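Local coordinates for 28 kDa product (Pseudomonas syringae pv. phaseolicola, PDB 1UKF), which acts as a papain-like cysteine protease of the peptidase C58 family, a secreted avirulence protein that works inside infected plant cells, at residues 132-143 with 146-157. Residues are numbered along the deposited sequence; the frame is centred on the assembly and turned at random.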
loop_
_atom_site.group_PDB
_atom_site.type_symbol
_atom_site.label_atom_id
_atom_site.label_comp_id
_atom_site.label_asym_id
_atom_site.label_seq_id
_atom_site.Cartn_x
_atom_site.Cartn_y
_atom_site.Cartn_z
ATOM N N HIS A 132 1.972 -4.223 7.347
ATOM C CA HIS A 132 0.717 -3.723 6.807
ATOM C C HIS A 132 0.934 -3.143 5.415
ATOM O O HIS A 132 1.720 -2.212 5.224
ATOM C CB HIS A 132 0.115 -2.650 7.704
ATOM C CG HIS A 132 -1.161 -2.085 7.169
ATOM N ND1 HIS A 132 -2.268 -2.868 6.921
ATOM C CD2 HIS A 132 -1.500 -0.825 6.809
ATOM C CE1 HIS A 132 -3.234 -2.113 6.432
ATOM N NE2 HIS A 132 -2.796 -0.870 6.353
ATOM N N ALA A 133 0.202 -3.679 4.451
ATOM C CA ALA A 133 0.335 -3.256 3.070
ATOM C C ALA A 133 -0.680 -2.209 2.645
ATOM O O ALA A 133 -1.848 -2.265 3.030
ATOM C CB ALA A 133 0.229 -4.468 2.164
ATOM N N ILE A 134 -0.209 -1.247 1.859
ATOM C CA ILE A 134 -1.048 -0.195 1.304
ATOM C C ILE A 134 -0.601 -0.041 -0.147
ATOM O O ILE A 134 0.360 -0.681 -0.579
ATOM C CB ILE A 134 -0.892 1.150 2.067
ATOM C CG1 ILE A 134 0.543 1.677 1.967
ATOM C CG2 ILE A 134 -1.300 0.958 3.523
ATOM C CD1 ILE A 134 0.749 3.033 2.625
ATOM N N ALA A 135 -1.293 0.790 -0.915
ATOM C CA ALA A 135 -0.923 0.972 -2.311
ATOM C C ALA A 135 -1.126 2.406 -2.750
ATOM O O ALA A 135 -1.844 3.175 -2.116
ATOM C CB ALA A 135 -1.746 0.032 -3.201
ATOM N N CYS A 136 -0.481 2.775 -3.845
ATOM C CA CYS A 136 -0.637 4.120 -4.367
ATOM C C CYS A 136 -0.388 4.142 -5.865
ATOM O O CYS A 136 0.288 3.270 -6.415
ATOM C CB CYS A 136 0.290 5.111 -3.642
ATOM S SG CYS A 136 2.058 4.761 -3.732
ATOM N N SER A 137 -0.974 5.136 -6.520
ATOM C CA SER A 137 -0.849 5.302 -7.957
ATOM C C SER A 137 -0.862 6.786 -8.255
ATOM O O SER A 137 -1.700 7.527 -7.736
ATOM C CB SER A 137 -2.015 4.619 -8.667
ATOM O OG SER A 137 -1.956 4.833 -10.068
ATOM N N CYS A 138 0.075 7.219 -9.086
ATOM C CA CYS A 138 0.165 8.621 -9.444
ATOM C C CYS A 138 -0.239 8.772 -10.901
ATOM O O CYS A 138 0.441 8.271 -11.800
ATOM C CB CYS A 138 1.593 9.121 -9.222
ATOM S SG CYS A 138 1.767 10.914 -9.221
ATOM N N GLU A 139 -1.374 9.435 -11.109
ATOM C CA GLU A 139 -1.928 9.685 -12.437
ATOM C C GLU A 139 -1.754 11.167 -12.761
ATOM O O GLU A 139 -2.568 11.993 -12.353
ATOM C CB GLU A 139 -3.419 9.329 -12.462
ATOM C CG GLU A 139 -3.727 7.840 -12.393
ATOM C CD GLU A 139 -5.216 7.553 -12.255
ATOM O OE1 GLU A 139 -6.022 8.193 -12.963
ATOM O OE2 GLU A 139 -5.582 6.676 -11.445
ATOM N N GLY A 140 -0.696 11.502 -13.491
ATOM C CA GLY A 140 -0.454 12.895 -13.823
ATOM C C GLY A 140 -0.177 13.693 -12.563
ATOM O O GLY A 140 0.748 13.375 -11.819
ATOM N N SER A 141 -0.980 14.723 -12.312
ATOM C CA SER A 141 -0.802 15.550 -11.121
ATOM C C SER A 141 -1.519 14.966 -9.904
ATOM O O SER A 141 -1.298 15.404 -8.776
ATOM C CB SER A 141 -1.324 16.966 -11.381
ATOM O OG SER A 141 -1.225 17.763 -10.213
ATOM N N GLN A 142 -2.362 13.968 -10.141
ATOM C CA GLN A 142 -3.147 13.334 -9.083
ATOM C C GLN A 142 -2.494 12.118 -8.416
ATOM O O GLN A 142 -2.266 11.092 -9.058
ATOM C CB GLN A 142 -4.512 12.932 -9.652
ATOM C CG GLN A 142 -5.416 12.166 -8.697
ATOM C CD GLN A 142 -6.716 11.747 -9.356
ATOM O OE1 GLN A 142 -6.718 11.204 -10.462
ATOM N NE2 GLN A 142 -7.831 11.991 -8.677
ATOM N N PHE A 143 -2.205 12.241 -7.124
ATOM C CA PHE A 143 -1.609 11.147 -6.361
ATOM C C PHE A 143 -2.706 10.471 -5.540
ATOM O O PHE A 143 -3.372 11.120 -4.732
ATOM C CB PHE A 143 -0.514 11.668 -5.428
ATOM C CG PHE A 143 0.099 10.600 -4.564
ATOM C CD1 PHE A 143 0.840 9.568 -5.132
ATOM C CD2 PHE A 143 -0.090 10.609 -3.185
ATOM C CE1 PHE A 143 1.384 8.558 -4.338
ATOM C CE2 PHE A 143 0.452 9.603 -2.384
ATOM C CZ PHE A 143 1.189 8.575 -2.962
ATOM N N PHE A 146 -4.236 4.266 -1.180
ATOM C CA PHE A 146 -5.249 3.427 -0.553
ATOM C C PHE A 146 -4.661 2.637 0.604
ATOM O O PHE A 146 -3.659 1.930 0.446
ATOM C CB PHE A 146 -5.849 2.458 -1.585
ATOM C CG PHE A 146 -6.649 1.328 -0.975
ATOM C CD1 PHE A 146 -7.834 1.578 -0.285
ATOM C CD2 PHE A 146 -6.214 0.013 -1.094
ATOM C CE1 PHE A 146 -8.568 0.532 0.273
ATOM C CE2 PHE A 146 -6.943 -1.038 -0.539
ATOM C CZ PHE A 146 -8.121 -0.774 0.145
ATOM N N ASP A 147 -5.274 2.778 1.773
ATOM C CA ASP A 147 -4.859 2.035 2.957
ATOM C C ASP A 147 -6.090 1.213 3.331
ATOM O O ASP A 147 -7.121 1.772 3.694
ATOM C CB ASP A 147 -4.516 2.979 4.107
ATOM C CG ASP A 147 -4.067 2.235 5.350
ATOM O OD1 ASP A 147 -4.497 1.079 5.544
ATOM O OD2 ASP A 147 -3.289 2.810 6.144
ATOM N N PRO A 148 -6.001 -0.123 3.240
ATOM C CA PRO A 148 -7.133 -0.994 3.575
ATOM C C PRO A 148 -7.815 -0.702 4.919
ATOM O O PRO A 148 -9.012 -0.947 5.071
ATOM C CB PRO A 148 -6.515 -2.388 3.531
ATOM C CG PRO A 148 -5.455 -2.255 2.470
ATOM C CD PRO A 148 -4.836 -0.911 2.791
ATOM N N ASN A 149 -7.062 -0.194 5.894
ATOM C CA ASN A 149 -7.626 0.117 7.208
ATOM C C ASN A 149 -8.412 1.420 7.243
ATOM O O ASN A 149 -9.252 1.609 8.124
ATOM C CB ASN A 149 -6.531 0.261 8.276
ATOM C CG ASN A 149 -5.833 -1.039 8.608
ATOM O OD1 ASN A 149 -6.435 -2.112 8.601
ATOM N ND2 ASN A 149 -4.551 -0.942 8.941
ATOM N N LEU A 150 -8.150 2.309 6.285
ATOM C CA LEU A 150 -8.757 3.637 6.280
ATOM C C LEU A 150 -9.578 4.061 5.072
ATOM O O LEU A 150 -10.589 4.753 5.222
ATOM C CB LEU A 150 -7.654 4.674 6.504
ATOM C CG LEU A 150 -6.823 4.489 7.778
ATOM C CD1 LEU A 150 -5.551 5.313 7.691
ATOM C CD2 LEU A 150 -7.651 4.886 8.992
ATOM N N GLY A 151 -9.141 3.675 3.881
ATOM C CA GLY A 151 -9.857 4.062 2.679
ATOM C C GLY A 151 -8.915 4.707 1.682
ATOM O O GLY A 151 -7.701 4.469 1.721
ATOM N N GLU A 152 -9.464 5.529 0.791
ATOM C CA GLU A 152 -8.655 6.184 -0.227
ATOM C C GLU A 152 -8.425 7.659 0.065
ATOM O O GLU A 152 -9.323 8.370 0.533
ATOM C CB GLU A 152 -9.301 6.028 -1.611
ATOM C CG GLU A 152 -8.376 6.466 -2.755
ATOM C CD GLU A 152 -8.942 6.197 -4.140
ATOM O OE1 GLU A 152 -9.480 5.092 -4.368
ATOM O OE2 GLU A 152 -8.828 7.094 -5.005
ATOM N N PHE A 153 -7.203 8.100 -0.212
ATOM C CA PHE A 153 -6.788 9.481 -0.015
ATOM C C PHE A 153 -6.221 9.982 -1.331
ATOM O O PHE A 153 -5.748 9.196 -2.155
ATOM C CB PHE A 153 -5.706 9.572 1.064
ATOM C CG PHE A 153 -6.125 9.020 2.394
ATOM C CD1 PHE A 153 -6.097 7.649 2.636
ATOM C CD2 PHE A 153 -6.582 9.869 3.393
ATOM C CE1 PHE A 153 -6.522 7.131 3.858
ATOM C CE2 PHE A 153 -7.010 9.366 4.617
ATOM C CZ PHE A 153 -6.980 7.992 4.851
ATOM N N GLN A 154 -6.268 11.292 -1.526
ATOM C CA GLN A 154 -5.742 11.892 -2.740
ATOM C C GLN A 154 -5.117 13.240 -2.440
ATOM O O GLN A 154 -5.556 13.959 -1.537
ATOM C CB GLN A 154 -6.850 12.058 -3.783
ATOM C CG GLN A 154 -7.250 10.756 -4.465
ATOM C CD GLN A 154 -8.354 10.949 -5.483
ATOM O OE1 GLN A 154 -8.503 12.033 -6.051
ATOM N NE2 GLN A 154 -9.123 9.893 -5.736
ATOM N N SER A 155 -4.078 13.567 -3.199
ATOM C CA SER A 155 -3.380 14.835 -3.049
ATOM C C SER A 155 -2.707 15.150 -4.368
ATOM O O SER A 155 -2.659 14.320 -5.271
ATOM C CB SER A 155 -2.300 14.738 -1.967
ATOM O OG SER A 155 -1.177 13.990 -2.416
ATOM N N SER A 156 -2.211 16.370 -4.489
ATOM C CA SER A 156 -1.475 16.739 -5.683
ATOM C C SER A 156 -0.118 16.080 -5.432
ATOM O O SER A 156 0.161 15.640 -4.314
ATOM C CB SER A 156 -1.296 18.253 -5.732
ATOM O OG SER A 156 -0.604 18.698 -4.579
ATOM N N ARG A 157 0.730 15.996 -6.449
ATOM C CA ARG A 157 2.043 15.410 -6.222
ATOM C C ARG A 157 2.768 16.310 -5.215
ATOM O O ARG A 157 3.535 15.835 -4.381
ATOM C CB ARG A 157 2.843 15.322 -7.530
ATOM C CG ARG A 157 2.176 14.493 -8.621
ATOM C CD ARG A 157 3.175 14.029 -9.680
ATOM N NE ARG A 157 3.944 15.115 -10.285
ATOM C CZ ARG A 157 3.766 15.579 -11.520
ATOM N NH1 ARG A 157 2.830 15.067 -12.307
ATOM N NH2 ARG A 157 4.555 16.539 -11.980
HETATM O O HOH W 1 1.023 17.893 -8.611
#
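Two N-H groups grip OD1 of D147 from opposite faces of its carboxylate: NE2 of H132 at 2.7 Å from OD1, with an N-H...O angle of 169°, and the backbone N of N149, which closes an Asx turn. The acceptor lies almost in the imidazole plane, while the carboxylate is turned 38° from the ring. OD2 goes to the hydroxyl of Y171, so both oxygens are held and the rotation of the group is fixed. With CG of H132 anti to the backbone N (chi1 179°), the ring reaches D147 and also touches C18. N149 holds its amide nearly parallel to the ring, with ND2 over one face toward the rim, 3.1 Å from CE1 of H132; Y171 and N13 hold that amide. I134 packs CG2 against CG of D147 at 3.6 Å. A135 and F146 form a hydrogen-bonded antiparallel pair, as do F143 and S155 on the following hairpin. Q142 NE2 bonds to Q154 OE1 at 2.7 Å, and R157 NH1 reaches G140 O at the type II' turn 139-142 of the first hairpin. That hairpin brings histidine and aspartate side by side, and the turn of the second supplies N149; C18 completes the Cys-His-Asp catalytic triad of a papain-like fold.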